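Isomerase/lactonizing enzyme (Agrobacterium fabrum str. C58, PDB 2NQL) is a member of the enolase superfamily, pairing a mandelate racemase/muconate lactonizing enzyme-type N-terminal domain with a TIM-barrel domain that holds a sodium ion. Local coordinates at residues I310-H315 and S332-L337. Sequence-based numbering, arbitrary orientation.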
# COMPACT_ATOMS: atom_id res chain seq x y z
N ILE A 310 -21.34 13.68 -3.84
CA ILE A 310 -20.74 13.45 -2.53
C ILE A 310 -20.01 14.73 -2.14
O ILE A 310 -19.25 15.27 -2.94
CB ILE A 310 -19.75 12.22 -2.60
CG1 ILE A 310 -20.54 10.95 -2.98
CG2 ILE A 310 -19.01 12.03 -1.24
CD1 ILE A 310 -19.71 9.72 -3.32
N ASP A 311 -20.26 15.23 -0.92
CA ASP A 311 -19.53 16.41 -0.38
C ASP A 311 -18.05 16.10 -0.13
O ASP A 311 -17.69 14.97 0.17
CB ASP A 311 -20.17 16.89 0.92
CG ASP A 311 -21.56 17.50 0.70
OD1 ASP A 311 -21.88 17.84 -0.46
OD2 ASP A 311 -22.31 17.64 1.67
N VAL A 312 -17.20 17.11 -0.27
CA VAL A 312 -15.76 16.96 -0.03
C VAL A 312 -15.37 17.87 1.14
O VAL A 312 -15.54 19.10 1.08
CB VAL A 312 -14.94 17.30 -1.28
CG1 VAL A 312 -13.44 17.19 -1.00
CG2 VAL A 312 -15.37 16.41 -2.47
N ILE A 313 -14.88 17.25 2.22
CA ILE A 313 -14.39 17.98 3.40
C ILE A 313 -13.02 17.40 3.78
O ILE A 313 -12.96 16.44 4.56
CB ILE A 313 -15.41 17.92 4.58
CG1 ILE A 313 -16.81 18.38 4.12
CG2 ILE A 313 -14.94 18.77 5.75
CD1 ILE A 313 -17.88 18.21 5.16
N PRO A 314 -11.94 17.94 3.18
CA PRO A 314 -10.60 17.38 3.36
C PRO A 314 -10.08 17.37 4.79
O PRO A 314 -10.46 18.21 5.63
CB PRO A 314 -9.73 18.24 2.46
CG PRO A 314 -10.67 18.75 1.40
CD PRO A 314 -11.90 19.05 2.22
N HIS A 315 -9.23 16.38 5.02
CA HIS A 315 -8.53 16.13 6.26
C HIS A 315 -7.35 17.10 6.41
O HIS A 315 -6.88 17.72 5.43
CB HIS A 315 -8.04 14.67 6.15
CG HIS A 315 -7.31 14.15 7.35
ND1 HIS A 315 -5.94 13.97 7.36
CD2 HIS A 315 -7.75 13.69 8.54
CE1 HIS A 315 -5.58 13.44 8.51
NE2 HIS A 315 -6.66 13.25 9.24
N SER A 332 -9.89 24.29 -3.42
CA SER A 332 -10.55 25.52 -3.88
C SER A 332 -11.23 25.41 -5.24
O SER A 332 -12.11 26.19 -5.54
CB SER A 332 -9.56 26.68 -3.89
OG SER A 332 -8.71 26.59 -5.02
N THR A 333 -10.81 24.42 -6.04
CA THR A 333 -11.30 24.20 -7.40
C THR A 333 -12.50 23.26 -7.45
O THR A 333 -13.06 23.03 -8.53
CB THR A 333 -10.18 23.57 -8.30
OG1 THR A 333 -9.98 22.19 -7.91
CG2 THR A 333 -8.89 24.36 -8.19
N LEU A 334 -12.89 22.71 -6.30
CA LEU A 334 -13.83 21.59 -6.24
C LEU A 334 -15.24 22.05 -5.98
O LEU A 334 -15.52 22.69 -4.96
CB LEU A 334 -13.40 20.55 -5.19
CG LEU A 334 -11.99 19.94 -5.31
CD1 LEU A 334 -11.70 18.92 -4.18
CD2 LEU A 334 -11.79 19.29 -6.67
N SER A 335 -16.14 21.72 -6.91
CA SER A 335 -17.56 22.08 -6.81
C SER A 335 -18.27 21.49 -5.58
O SER A 335 -19.18 22.11 -5.03
CB SER A 335 -18.29 21.67 -8.10
OG SER A 335 -18.30 20.26 -8.22
N MET A 336 -17.82 20.31 -5.14
CA MET A 336 -18.40 19.65 -3.99
C MET A 336 -17.78 20.03 -2.63
O MET A 336 -18.19 19.50 -1.59
CB MET A 336 -18.34 18.13 -4.18
CG MET A 336 -19.02 17.62 -5.43
SD MET A 336 -20.76 18.15 -5.54
CE MET A 336 -21.49 17.48 -4.05
N LEU A 337 -16.79 20.93 -2.63
CA LEU A 337 -16.18 21.39 -1.38
C LEU A 337 -17.18 22.09 -0.44
O LEU A 337 -17.80 23.08 -0.81
CB LEU A 337 -14.99 22.32 -1.63
CG LEU A 337 -14.21 22.65 -0.35
CD1 LEU A 337 -13.25 21.52 -0.05
CD2 LEU A 337 -13.44 23.93 -0.52
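In the TIM barrel of this enolase-superfamily protein, the loop that leaves helix 322-331 comes up beside the short strand 311-312, running in the same direction, on its way to strand 340-342. Its first side chain to touch is L334; its CD1 meets CG1 of V312 at 4.0 Å, the two side chains crossing roughly at right angles. L334 also opens a type I turn, closed by the bond from L337 N to L334 O, and the turn delivers M336 to the strand. Here the backbones join: V312 N donates to M336 O at 2.9 Å, nearly straight at hydrogen (164°), although the donor stands above the carbonyl plane, 52° out of it. The M336 side chain, bent at both chi2 and chi3, curls around the carbonyl of I310, so that CB lies 3.2 Å and CE 3.3 Å from I310 O. CE also reaches D311 OD1, the carboxylate oxygen salt-bridged to K338, while CB packs on V312 CG2. L337 is bridged to V312 by that backbone bond and by a second one between V312 and K338, leading on to strand 340-342, while L337 CA makes a CA-H...O contact with V312 O. The L337 side chain starts away from the strand, but with CG anti to the backbone N (chi1 -171°) its tip comes back, setting CD1 3.6 Å from P314 CD.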